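Local coordinates for MutS2 protein (Thermus thermophilus, PDB 2ZQE) that probably binds DNA and cleaves it as an endonuclease through its Smr domain, and is thought to suppress homologous recombination, at residues 36-41 against 77-82. Numbering follows the deposited sequence.
Sequences LRLLHG and TVVALR
The His40 ring meets Thr77 at its edge: OG1 lies in the ring plane, 2.8 Å from NE2, and either atom could be the donor. At another edge of the ring, ND1 donates a nearly straight bond to Gly41 O at 2.9 Å. Imidazole suits this place because its two nitrogens can grip both partners at once, fixing the ring's rotation. An alanine here would probably leave Thr77 OG1 and Gly41 O without these partners and the loop after strand 35-39 less firmly tied to strand 76-81. NH1 of Arg37 lies 4.2 Å from Val78 CG2, the guanidinium oblique to it; a long charged chain suits this partly exposed face, where NE pairs with Glu6 and NH2 bonds Glu71 O. These central strands of the mixed sheet run antiparallel, Leu36-Val79 and Leu38-Thr77 being hydrogen-bonded pairs. Leu36, Leu38, Val79 and Leu81 suit the apolar face beneath helices 14-30 and 46-57, where the side chains of Leu38 and Val79 cross obliquely, CD1 of Leu38 3.7 Å from CG2 of Val79. Beta-branched Thr77 suits a strand and adds a hydroxyl to that face. Buried polar groups of His40 and Thr77 thus answer each other, while four backbone bonds keep the strands in register.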
ATOM      1  N   LEU A  36       4.824   3.828  -4.461  1.00  7.05           N
ATOM      2  CA  LEU A  36       4.918   2.485  -3.907  1.00  6.87           C
ATOM      3  C   LEU A  36       3.622   1.740  -4.183  1.00  6.44           C
ATOM      4  O   LEU A  36       2.534   2.255  -3.919  1.00  6.33           O
ATOM      5  CB  LEU A  36       5.153   2.566  -2.395  1.00  6.85           C
ATOM      6  CG  LEU A  36       5.104   1.271  -1.591  1.00  6.74           C
ATOM      7  CD1 LEU A  36       6.199   0.296  -1.995  1.00 10.36           C
ATOM      8  CD2 LEU A  36       5.179   1.613  -0.116  1.00  8.79           C
ATOM      9  N   ARG A  37       3.742   0.527  -4.709  1.00  5.92           N
ATOM     10  CA  ARG A  37       2.560  -0.315  -4.945  1.00  5.90           C
ATOM     11  C   ARG A  37       2.392  -1.332  -3.829  1.00  5.85           C
ATOM     12  O   ARG A  37       3.330  -2.026  -3.470  1.00  7.15           O
ATOM     13  CB  ARG A  37       2.661  -1.038  -6.286  1.00  5.89           C
ATOM     14  CG  ARG A  37       2.436  -0.129  -7.487  1.00  8.19           C
ATOM     15  CD  ARG A  37       2.902  -0.811  -8.781  1.00  9.98           C
ATOM     16  NE  ARG A  37       2.242  -2.101  -9.029  1.00 12.16           N
ATOM     17  CZ  ARG A  37       1.054  -2.272  -9.615  1.00 11.21           C
ATOM     18  NH1 ARG A  37       0.332  -1.236 -10.024  1.00 12.95           N
ATOM     19  NH2 ARG A  37       0.578  -3.499  -9.768  1.00 12.35           N
ATOM     20  N   LEU A  38       1.184  -1.394  -3.273  1.00  4.90           N
ATOM     21  CA  LEU A  38       0.855  -2.363  -2.240  1.00  5.02           C
ATOM     22  C   LEU A  38      -0.067  -3.424  -2.822  1.00  4.82           C
ATOM     23  O   LEU A  38      -1.248  -3.191  -3.050  1.00  5.56           O
ATOM     24  CB  LEU A  38       0.197  -1.651  -1.042  1.00  4.80           C
ATOM     25  CG  LEU A  38       1.017  -0.490  -0.481  1.00  4.74           C
ATOM     26  CD1 LEU A  38       0.193   0.239   0.594  1.00  5.32           C
ATOM     27  CD2 LEU A  38       2.348  -0.958   0.092  1.00  6.21           C
ATOM     28  N   LEU A  39       0.500  -4.594  -3.098  1.00  4.40           N
ATOM     29  CA  LEU A  39      -0.274  -5.708  -3.633  1.00  4.96           C
ATOM     30  C   LEU A  39      -0.879  -6.495  -2.478  1.00  5.69           C
ATOM     31  O   LEU A  39      -0.194  -7.304  -1.837  1.00  5.50           O
ATOM     32  CB  LEU A  39       0.653  -6.590  -4.485  1.00  4.70           C
ATOM     33  CG  LEU A  39       0.119  -7.921  -5.018  1.00  5.05           C
ATOM     34  CD1 LEU A  39      -1.166  -7.694  -5.795  1.00  6.15           C
ATOM     35  CD2 LEU A  39       1.192  -8.617  -5.871  1.00  6.10           C
ATOM     36  N   HIS A  40      -2.161  -6.247  -2.202  1.00  5.41           N
ATOM     37  CA  HIS A  40      -2.842  -6.928  -1.083  1.00  5.13           C
ATOM     38  C   HIS A  40      -3.900  -7.913  -1.529  1.00  5.31           C
ATOM     39  O   HIS A  40      -4.429  -8.683  -0.719  1.00  5.18           O
ATOM     40  CB  HIS A  40      -3.496  -5.918  -0.136  1.00  5.07           C
ATOM     41  CG  HIS A  40      -4.155  -4.768  -0.832  1.00  5.10           C
ATOM     42  ND1 HIS A  40      -5.285  -4.910  -1.606  1.00  5.91           N
ATOM     43  CD2 HIS A  40      -3.849  -3.453  -0.850  1.00  4.60           C
ATOM     44  CE1 HIS A  40      -5.650  -3.729  -2.071  1.00  7.06           C
ATOM     45  NE2 HIS A  40      -4.786  -2.827  -1.639  1.00  5.76           N
ATOM     46  N   GLY A  41      -4.232  -7.851  -2.811  1.00  5.82           N
ATOM     47  CA  GLY A  41      -5.236  -8.717  -3.376  1.00  6.14           C
ATOM     48  C   GLY A  41      -6.643  -8.287  -3.032  1.00  7.14           C
ATOM     49  O   GLY A  41      -6.862  -7.288  -2.332  1.00  6.30           O
ATOM     50  N   THR A  77      -3.071  -1.137  -4.064  1.00  4.50           N
ATOM     51  CA  THR A  77      -3.170   0.279  -3.714  1.00  4.14           C
ATOM     52  C   THR A  77      -1.878   0.960  -4.129  1.00  3.81           C
ATOM     53  O   THR A  77      -0.779   0.567  -3.720  1.00  4.85           O
ATOM     54  CB  THR A  77      -3.407   0.503  -2.200  1.00  4.19           C
ATOM     55  OG1 THR A  77      -4.659  -0.064  -1.825  1.00  4.41           O
ATOM     56  CG2 THR A  77      -3.443   2.005  -1.902  1.00  3.60           C
ATOM     57  N   VAL A  78      -2.023   1.991  -4.956  1.00  3.76           N
ATOM     58  CA  VAL A  78      -0.882   2.745  -5.453  1.00  4.27           C
ATOM     59  C   VAL A  78      -0.727   4.003  -4.612  1.00  4.35           C
ATOM     60  O   VAL A  78      -1.630   4.827  -4.557  1.00  5.21           O
ATOM     61  CB  VAL A  78      -1.100   3.119  -6.937  1.00  3.61           C
ATOM     62  CG1 VAL A  78       0.129   3.828  -7.501  1.00  5.09           C
ATOM     63  CG2 VAL A  78      -1.403   1.861  -7.743  1.00  5.56           C
ATOM     64  N   VAL A  79       0.431   4.121  -3.968  1.00  4.27           N
ATOM     65  CA  VAL A  79       0.700   5.201  -3.014  1.00  4.85           C
ATOM     66  C   VAL A  79       1.671   6.218  -3.607  1.00  5.59           C
ATOM     67  O   VAL A  79       2.762   5.859  -4.064  1.00  5.52           O
ATOM     68  CB  VAL A  79       1.289   4.634  -1.680  1.00  4.44           C
ATOM     69  CG1 VAL A  79       1.484   5.741  -0.652  1.00  6.16           C
ATOM     70  CG2 VAL A  79       0.385   3.512  -1.085  1.00  5.30           C
ATOM     71  N   ALA A  80       1.257   7.483  -3.603  1.00  5.57           N
ATOM     72  CA  ALA A  80       2.148   8.596  -3.906  1.00  7.29           C
ATOM     73  C   ALA A  80       2.750   9.078  -2.599  1.00  7.72           C
ATOM     74  O   ALA A  80       2.030   9.504  -1.689  1.00  8.08           O
ATOM     75  CB  ALA A  80       1.392   9.718  -4.574  1.00  6.95           C
ATOM     76  N   LEU A  81       4.071   9.051  -2.520  1.00  9.11           N
ATOM     77  CA  LEU A  81       4.770   9.387  -1.290  1.00 10.72           C
ATOM     78  C   LEU A  81       5.090  10.871  -1.201  1.00 12.41           C
ATOM     79  O   LEU A  81       5.333  11.528  -2.221  1.00 12.61           O
ATOM     80  CB  LEU A  81       6.065   8.571  -1.210  1.00 10.92           C
ATOM     81  CG  LEU A  81       5.850   7.049  -1.249  1.00 12.23           C
ATOM     82  CD1 LEU A  81       7.102   6.314  -1.666  1.00 14.61           C
ATOM     83  CD2 LEU A  81       5.347   6.571   0.105  1.00 15.49           C
ATOM     84  N   ARG A  82       5.100  11.402   0.012  1.00 14.22           N
ATOM     85  CA  ARG A  82       5.652  12.736   0.184  1.00 17.09           C
ATOM     86  C   ARG A  82       7.169  12.681  -0.046  1.00 18.14           C
ATOM     87  O   ARG A  82       7.827  11.709   0.345  1.00 18.48           O
ATOM     88  CB  ARG A  82       5.273  13.336   1.538  1.00 18.06           C
ATOM     89  CG  ARG A  82       3.946  14.082   1.450  1.00 21.60           C
ATOM     90  CD  ARG A  82       3.336  14.307   2.800  1.00 27.30           C
ATOM     91  NE  ARG A  82       3.397  15.703   3.230  1.00 30.64           N
ATOM     92  CZ  ARG A  82       4.308  16.206   4.057  1.00 32.74           C
ATOM     93  NH1 ARG A  82       5.278  15.436   4.545  1.00 35.08           N
ATOM     94  NH2 ARG A  82       4.253  17.488   4.391  1.00 32.73           N
TER